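Local coordinates for sugar ABC transporter (Sugar-binding protein) (Bacillus halodurans, PDB 4YO7), which binds myo-inositol and probably serves as the solute-binding component of an ABC transporter for sugars or related polyols, at residues P128-N133 / A142-G147; V47-S53 / V102-N108; E149-G154 / E181-R186. All blocks are in the same frame, centred on the assembly; numbering follows the deposited sequence.

Contact 1. Residues P128-N133 / A142-G147. With INS (1,2,3,4,5,6-hexahydroxy-cyclohexane), chain F.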
# COMPACT_ATOMS: atom_id res chain seq x y z
N PRO A 128 -5.67 -4.93 22.64
CA PRO A 128 -5.19 -3.89 21.71
C PRO A 128 -5.15 -4.35 20.26
O PRO A 128 -4.74 -5.46 19.96
CB PRO A 128 -3.78 -3.58 22.20
CG PRO A 128 -3.62 -4.24 23.52
CD PRO A 128 -4.71 -5.23 23.72
N ILE A 129 -5.54 -3.46 19.36
CA ILE A 129 -5.49 -3.77 17.93
C ILE A 129 -4.74 -2.66 17.17
O ILE A 129 -5.09 -1.46 17.23
CB ILE A 129 -6.88 -3.98 17.36
CG1 ILE A 129 -6.76 -4.27 15.84
CG2 ILE A 129 -7.84 -2.84 17.70
CD1 ILE A 129 -7.91 -4.95 15.27
N ILE A 130 -3.69 -3.10 16.50
CA ILE A 130 -2.84 -2.23 15.72
C ILE A 130 -3.24 -2.44 14.26
O ILE A 130 -3.25 -3.57 13.79
CB ILE A 130 -1.33 -2.59 15.89
CG1 ILE A 130 -0.86 -2.56 17.37
CG2 ILE A 130 -0.45 -1.70 14.99
CD1 ILE A 130 -1.52 -1.59 18.30
N ILE A 131 -3.55 -1.36 13.56
CA ILE A 131 -3.87 -1.43 12.12
C ILE A 131 -2.62 -1.06 11.32
O ILE A 131 -1.99 -0.03 11.55
CB ILE A 131 -5.04 -0.51 11.76
CG1 ILE A 131 -6.30 -0.90 12.55
CG2 ILE A 131 -5.29 -0.49 10.23
CD1 ILE A 131 -6.86 -2.24 12.26
N ALA A 132 -2.23 -1.94 10.40
CA ALA A 132 -1.05 -1.72 9.60
C ALA A 132 -1.40 -1.52 8.12
O ALA A 132 -2.16 -2.31 7.55
CB ALA A 132 -0.08 -2.88 9.74
N ASN A 133 -0.82 -0.45 7.56
CA ASN A 133 -0.72 -0.15 6.14
C ASN A 133 -2.01 0.23 5.40
O ASN A 133 -1.96 1.10 4.55
CB ASN A 133 -0.04 -1.32 5.44
CG ASN A 133 -0.14 -1.25 3.93
OD1 ASN A 133 -1.05 -1.83 3.35
ND2 ASN A 133 0.80 -0.57 3.29
N ALA A 142 -9.28 2.09 16.55
CA ALA A 142 -8.25 1.11 16.81
C ALA A 142 -7.26 1.66 17.82
O ALA A 142 -7.33 2.83 18.17
CB ALA A 142 -7.53 0.71 15.52
N THR A 143 -6.35 0.83 18.31
CA THR A 143 -5.40 1.28 19.33
C THR A 143 -4.31 2.16 18.72
O THR A 143 -3.86 3.11 19.33
CB THR A 143 -4.77 0.11 20.05
OG1 THR A 143 -5.81 -0.78 20.43
CG2 THR A 143 -3.99 0.56 21.28
N ALA A 144 -3.90 1.82 17.51
CA ALA A 144 -2.95 2.64 16.76
C ALA A 144 -2.97 2.26 15.30
O ALA A 144 -3.38 1.16 14.96
CB ALA A 144 -1.52 2.49 17.33
N PHE A 145 -2.54 3.20 14.46
CA PHE A 145 -2.34 2.99 13.02
C PHE A 145 -0.88 3.19 12.69
O PHE A 145 -0.27 4.19 13.12
CB PHE A 145 -3.19 3.95 12.17
CG PHE A 145 -2.97 3.79 10.70
CD1 PHE A 145 -3.48 2.69 10.03
CD2 PHE A 145 -2.21 4.71 9.98
CE1 PHE A 145 -3.25 2.51 8.69
CE2 PHE A 145 -2.01 4.54 8.60
CZ PHE A 145 -2.53 3.44 7.96
N VAL A 146 -0.33 2.25 11.93
CA VAL A 146 1.04 2.33 11.41
C VAL A 146 0.98 2.22 9.90
O VAL A 146 0.57 1.20 9.37
CB VAL A 146 1.94 1.21 11.99
CG1 VAL A 146 3.32 1.31 11.41
CG2 VAL A 146 2.00 1.31 13.50
N GLY A 147 1.35 3.29 9.22
CA GLY A 147 1.26 3.31 7.77
C GLY A 147 1.61 4.67 7.22
O GLY A 147 2.29 5.43 7.86
C1 INS F . -1.58 -3.06 -1.25
C2 INS F . -0.49 -3.26 -2.30
C3 INS F . -0.10 -1.89 -2.87
C4 INS F . 0.41 -0.96 -1.77
C5 INS F . -0.68 -0.81 -0.68
C6 INS F . -1.06 -2.17 -0.13
O1 INS F . -1.96 -4.34 -0.67
O2 INS F . 0.64 -3.85 -1.66
O3 INS F . 0.93 -2.13 -3.87
O4 INS F . 0.66 0.35 -2.31
O5 INS F . -0.14 -0.02 0.39
O6 INS F . -2.16 -1.98 0.85
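I131 and F145 meet across two parallel neighbouring strands of the six-stranded sheet in one lobe of a type I periplasmic binding protein fold. Strands 129-132 and 144-147 run at 23° to each other, and the eight residues that link the two segments contain no helix. I131 is held through both its N-H and its C=O: its N donates to A144 O, while its O receives V146 N in a nearly straight bond (N-H...O angle 171°). One step further, N133 N closes the row on V146 O at 2.8 Å.

The I131 side chain stands on the same face of the sheet as F145. Its CB lies in the plane of the F145 ring, at the ring edge, 4.0 Å from CD1. CG2 continues along that flank to within 3.7 Å of the same CD1, the two side chains crossing at about a right angle. The other branch diverges: with CG1 anti to the carbonyl carbon (chi1 -60°), CG1 comes 3.6 Å from A142 CB. CD1 then turns away from that methyl; the side chain also touches V119 of helix 112-125. I130, A132, A144 and V146 line the reverse face; there I130 CG2 rests 4.2 Å from V146 CG2, and I130, A132 and V146 press on helix 284-299.

Where the strands begin, the T143 hydroxyl, in place of a backbone carbonyl, accepts I129 N at 2.9 Å, while T143 N donates to I129 O, a two-bond link between the same two residues. At the far end the sheet delivers N133 to the myo-inositol: its OD1 takes a hydrogen bond from O6 at 2.7 Å, and its ND2 donates to the adjacent hydroxyl oxygen, O5.

Contact 2. Residues V47-S53 / V102-N108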
# COMPACT_ATOMS: atom_id res chain seq x y z
N VAL A 47 1.63 -13.40 23.43
CA VAL A 47 1.29 -13.84 22.08
C VAL A 47 0.73 -12.66 21.32
O VAL A 47 -0.13 -11.96 21.82
CB VAL A 47 0.25 -14.98 22.09
CG1 VAL A 47 -0.05 -15.48 20.67
CG2 VAL A 47 0.74 -16.15 22.96
N ILE A 48 1.20 -12.48 20.10
CA ILE A 48 0.63 -11.50 19.20
C ILE A 48 0.09 -12.22 17.97
O ILE A 48 0.80 -13.00 17.35
CB ILE A 48 1.65 -10.43 18.80
CG1 ILE A 48 1.93 -9.55 20.02
CG2 ILE A 48 1.14 -9.56 17.65
CD1 ILE A 48 3.07 -8.56 19.86
N GLY A 49 -1.16 -11.92 17.63
CA GLY A 49 -1.78 -12.48 16.44
C GLY A 49 -1.74 -11.46 15.32
O GLY A 49 -2.10 -10.33 15.52
N VAL A 50 -1.29 -11.88 14.14
CA VAL A 50 -1.20 -11.00 12.98
C VAL A 50 -2.01 -11.57 11.84
O VAL A 50 -1.90 -12.76 11.54
CB VAL A 50 0.26 -10.87 12.53
CG1 VAL A 50 0.42 -9.91 11.35
CG2 VAL A 50 1.08 -10.41 13.70
N SER A 51 -2.83 -10.74 11.21
CA SER A 51 -3.55 -11.14 10.00
C SER A 51 -3.26 -10.14 8.90
O SER A 51 -3.76 -9.02 8.94
CB SER A 51 -5.05 -11.24 10.24
OG SER A 51 -5.75 -11.54 9.03
N ILE A 52 -2.45 -10.56 7.93
CA ILE A 52 -2.13 -9.71 6.79
C ILE A 52 -3.16 -10.00 5.70
O ILE A 52 -3.62 -11.12 5.59
CB ILE A 52 -0.68 -9.93 6.31
CG1 ILE A 52 -0.23 -8.79 5.40
CG2 ILE A 52 -0.50 -11.30 5.64
CD1 ILE A 52 1.28 -8.71 5.25
N SER A 53 -3.56 -9.00 4.93
CA SER A 53 -4.60 -9.22 3.91
C SER A 53 -4.22 -10.28 2.89
O SER A 53 -5.05 -11.10 2.52
CB SER A 53 -4.95 -7.91 3.17
OG SER A 53 -3.85 -7.41 2.46
N VAL A 102 -5.00 -13.58 22.99
CA VAL A 102 -3.69 -13.00 22.68
C VAL A 102 -3.55 -11.63 23.32
O VAL A 102 -4.53 -10.99 23.72
CB VAL A 102 -3.44 -12.88 21.15
CG1 VAL A 102 -3.56 -14.25 20.45
CG2 VAL A 102 -4.39 -11.86 20.52
N ASP A 103 -2.31 -11.17 23.42
CA ASP A 103 -2.00 -9.92 24.11
C ASP A 103 -2.10 -8.69 23.23
O ASP A 103 -2.30 -7.58 23.74
CB ASP A 103 -0.60 -10.05 24.72
CG ASP A 103 -0.54 -11.13 25.75
OD1 ASP A 103 -0.95 -10.87 26.91
OD2 ASP A 103 -0.09 -12.25 25.40
N ALA A 104 -2.01 -8.88 21.92
CA ALA A 104 -2.26 -7.82 20.95
C ALA A 104 -2.50 -8.44 19.60
O ALA A 104 -2.07 -9.56 19.33
CB ALA A 104 -1.11 -6.82 20.88
N ILE A 105 -3.20 -7.69 18.75
CA ILE A 105 -3.53 -8.11 17.39
C ILE A 105 -3.05 -7.04 16.42
O ILE A 105 -3.22 -5.86 16.66
CB ILE A 105 -5.04 -8.33 17.23
CG1 ILE A 105 -5.44 -9.54 18.09
CG2 ILE A 105 -5.42 -8.56 15.77
CD1 ILE A 105 -6.93 -9.74 18.23
N ILE A 106 -2.44 -7.50 15.33
CA ILE A 106 -2.09 -6.65 14.19
C ILE A 106 -2.95 -7.10 13.01
O ILE A 106 -2.91 -8.28 12.64
CB ILE A 106 -0.60 -6.72 13.79
CG1 ILE A 106 0.30 -6.35 14.96
CG2 ILE A 106 -0.33 -5.82 12.57
CD1 ILE A 106 1.78 -6.62 14.70
N VAL A 107 -3.72 -6.16 12.45
CA VAL A 107 -4.50 -6.41 11.23
C VAL A 107 -4.15 -5.44 10.11
O VAL A 107 -4.04 -4.24 10.32
CB VAL A 107 -6.02 -6.29 11.48
CG1 VAL A 107 -6.83 -6.41 10.17
CG2 VAL A 107 -6.47 -7.36 12.44
N ASN A 108 -3.97 -6.01 8.92
CA ASN A 108 -3.93 -5.30 7.64
C ASN A 108 -5.27 -5.59 6.89
O ASN A 108 -5.44 -6.68 6.36
CB ASN A 108 -2.68 -5.80 6.91
CG ASN A 108 -2.59 -5.37 5.48
OD1 ASN A 108 -2.67 -6.19 4.59
ND2 ASN A 108 -2.36 -4.07 5.25
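N108 OD1 takes two hydrogen bonds from a single residue, S53: the hydroxyl OG donates at 2.7 Å and the backbone N at 3.0 Å. The amide N-H lies in the plane of the N108 carboxamide and uses a lone pair of OD1, whereas the hydroxyl is tilted 23° from that plane. S53 can offer both donors because its OG stands between its own backbone N and carbonyl carbon (chi1 63°), a rotation that turns the hydroxyl to OD1. The two grips, together with the bond from N108 ND2 to A132 O, should fix the rotation of the carboxamide.

The opposite end is closed by a charged side chain. D103 OD2 accepts V47 N at 2.9 Å through its anti lone pair, and D103 N returns a bond to V47 O. Between these ends the backbones pair as parallel strands: G49 N to A104 O, I106 N to G49 O, S51 N to I106 O and N108 N to S51 O. A104 N, in contrast, is buried with no partner in the model.

Packing differs on the two faces. I48, V50, A104 and I106 share one, where V50 and I106 lie side by side and V50 CG2 approaches I106 CD1 to 4.0 Å. Near the start of the segments V47 CG1 meets V102 CG1 at 3.7 Å, the two valines crossing at about a right angle. S51 points to the other face, where its OG is held by Q93 and Q90 of helix 87-100. The two are neighbouring parallel strands in the helix-flanked sheet (strand order 2-1-3-4-5-6) of one lobe of a type I periplasmic binding protein. Strand 46-52 is flanked on its far side by strand 76-82, while I48 and I106 pack on helix 284-299 and I52 and S53 on helix 57-70.

Contact 3. Residues E149-G154 / E181-R186. With INS (1,2,3,4,5,6-hexahydroxy-cyclohexane), chain F.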
# COMPACT_ATOMS: atom_id res chain seq x y z
N GLU A 149 0.21 8.09 4.55
CA GLU A 149 -0.99 8.82 4.19
C GLU A 149 -1.22 8.79 2.67
O GLU A 149 -0.51 9.45 1.91
CB GLU A 149 -0.87 10.27 4.67
CG GLU A 149 -2.10 11.12 4.37
CD GLU A 149 -3.27 10.78 5.28
OE1 GLU A 149 -3.06 10.72 6.52
OE2 GLU A 149 -4.39 10.57 4.77
N SER A 150 -2.22 8.03 2.25
CA SER A 150 -2.38 7.70 0.85
C SER A 150 -2.47 8.90 -0.08
O SER A 150 -1.85 8.89 -1.15
CB SER A 150 -3.63 6.84 0.68
OG SER A 150 -3.47 5.62 1.36
N ILE A 151 -3.25 9.91 0.30
CA ILE A 151 -3.44 11.03 -0.63
C ILE A 151 -2.10 11.72 -0.91
O ILE A 151 -1.92 12.24 -2.02
CB ILE A 151 -4.46 12.05 -0.11
CG1 ILE A 151 -4.83 13.02 -1.23
CG2 ILE A 151 -3.95 12.74 1.12
CD1 ILE A 151 -6.02 13.87 -0.95
N GLN A 152 -1.18 11.70 0.06
CA GLN A 152 0.16 12.30 -0.09
C GLN A 152 0.90 11.61 -1.26
O GLN A 152 1.56 12.28 -2.07
CB GLN A 152 0.97 12.20 1.23
CG GLN A 152 2.50 12.52 1.11
CD GLN A 152 3.32 12.41 2.45
OE1 GLN A 152 3.51 11.32 3.03
NE2 GLN A 152 3.84 13.55 2.90
N SER A 153 0.79 10.29 -1.36
CA SER A 153 1.47 9.61 -2.47
C SER A 153 0.86 9.97 -3.84
O SER A 153 1.61 10.12 -4.82
CB SER A 153 1.50 8.09 -2.26
OG SER A 153 0.26 7.44 -2.34
N GLY A 154 -0.46 10.13 -3.91
CA GLY A 154 -1.09 10.52 -5.17
C GLY A 154 -0.74 11.96 -5.54
O GLY A 154 -0.51 12.26 -6.72
N GLU A 181 -8.93 2.29 0.75
CA GLU A 181 -8.65 3.71 0.96
C GLU A 181 -7.49 4.17 0.10
O GLU A 181 -7.48 5.31 -0.38
CB GLU A 181 -8.38 3.97 2.44
CG GLU A 181 -8.17 5.43 2.76
CD GLU A 181 -6.75 5.92 2.69
OE1 GLU A 181 -5.87 5.13 2.31
OE2 GLU A 181 -6.54 7.13 2.99
N ALA A 182 -6.51 3.29 -0.13
CA ALA A 182 -5.34 3.70 -0.92
C ALA A 182 -5.75 3.98 -2.37
O ALA A 182 -5.21 4.88 -2.99
CB ALA A 182 -4.26 2.64 -0.88
N GLN A 183 -6.74 3.24 -2.87
CA GLN A 183 -7.23 3.47 -4.22
C GLN A 183 -7.96 4.79 -4.26
O GLN A 183 -7.64 5.66 -5.09
CB GLN A 183 -8.14 2.30 -4.68
CG GLN A 183 -8.88 2.56 -6.01
CD GLN A 183 -10.21 3.27 -5.83
OE1 GLN A 183 -11.05 2.85 -5.02
NE2 GLN A 183 -10.43 4.34 -6.60
N ILE A 184 -8.93 4.96 -3.36
CA ILE A 184 -9.76 6.14 -3.36
C ILE A 184 -8.89 7.38 -3.24
O ILE A 184 -9.06 8.37 -3.97
CB ILE A 184 -10.80 6.10 -2.21
CG1 ILE A 184 -11.82 4.99 -2.45
CG2 ILE A 184 -11.48 7.48 -2.05
CD1 ILE A 184 -12.61 4.63 -1.21
N MSE A 185 -7.93 7.32 -2.32
CA MSE A 185 -7.22 8.53 -1.96
C MSE A 185 -5.99 8.80 -2.82
O MSE A 185 -5.64 9.96 -3.04
CB MSE A 185 -6.87 8.51 -0.46
CG MSE A 185 -8.12 8.58 0.41
SE MSE A 185 -9.10 10.28 0.16
CE MSE A 185 -8.03 11.41 1.28
N ARG A 186 -5.35 7.77 -3.38
CA ARG A 186 -4.29 8.03 -4.35
C ARG A 186 -4.88 8.69 -5.59
O ARG A 186 -4.36 9.70 -6.08
CB ARG A 186 -3.54 6.74 -4.72
CG ARG A 186 -2.60 6.34 -3.63
CD ARG A 186 -2.02 4.96 -3.86
NE ARG A 186 -1.15 4.58 -2.75
CZ ARG A 186 -0.70 3.35 -2.56
NH1 ARG A 186 -1.02 2.38 -3.40
NH2 ARG A 186 0.07 3.09 -1.52
C1 INS F . -1.58 -3.06 -1.25
C2 INS F . -0.49 -3.26 -2.30
C3 INS F . -0.10 -1.89 -2.87
C4 INS F . 0.41 -0.96 -1.77
C5 INS F . -0.68 -0.81 -0.68
C6 INS F . -1.06 -2.17 -0.13
O1 INS F . -1.96 -4.34 -0.67
O2 INS F . 0.64 -3.85 -1.66
O3 INS F . 0.93 -2.13 -3.87
O4 INS F . 0.66 0.35 -2.31
O5 INS F . -0.14 -0.02 0.39
O6 INS F . -2.16 -1.98 0.85
O HOH W 1 -5.15 9.65 2.45
O HOH W 2 -3.99 6.88 4.28
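S150 and E181 are brought together by their torsions: S150 OG is anti to its carbonyl carbon (chi1 -64°), and the E181 chain, after leaving its backbone with CG anti to N, folds back at chi2 (-90°). The hydroxyl then donates to the syn lone pair of E181 OE1 at 2.6 Å. OE2 receives two waters, one held by I151 N and also donating to E149 OE2, the other held by S150 N. Water thus ties the carboxylate to the N-terminal end of helix 150-164, which probably eases the proximity of the two glutamates. Were E181 an alanine, the S150 hydroxyl would probably lose its acceptor and the two waters a shared partner.

Further along, I151 CD1 packs against CE of selenomethionine M185 at 3.9 Å. R186 runs extended from CG to NE past S153, whose OG donates to S150 O and accepts only a weak bond from NE (3.2 Å). The R186 guanidinium has A182 CB 4.0 Å above its centre, and NH2 is also bonded to Y311 OH. Edge-on, NH1 and NH2 both donate to myo-inositol O4, each at 2.9 Å. Two helices whose segments cross at 45° thus carry R186 to one side of the ligand cleft between the two lobes, as is typical of periplasmic binding proteins.

How the contacts relate
Contacts 1 and 2 belong to one sheet, their centres 10 Å apart, with strands 104-107 and 129-132 as direct neighbours in it: I130 N lies 2.8 Å from I105 O, and A132 O lies 2.9 Å from N108 ND2. Contact 3 belongs to the helices of the other lobe, its centre 17 Å from that of contact 1 and 24 Å from that of contact 2. Strand 144-147 is followed in the chain by helix 150-164, leading from one lobe to the other. The myo-inositol joins contacts 1 and 3, touched by N133 from one and R186 from the other. In contact 2 the side chain of S53 is about 5 Å from the bound myo-inositol.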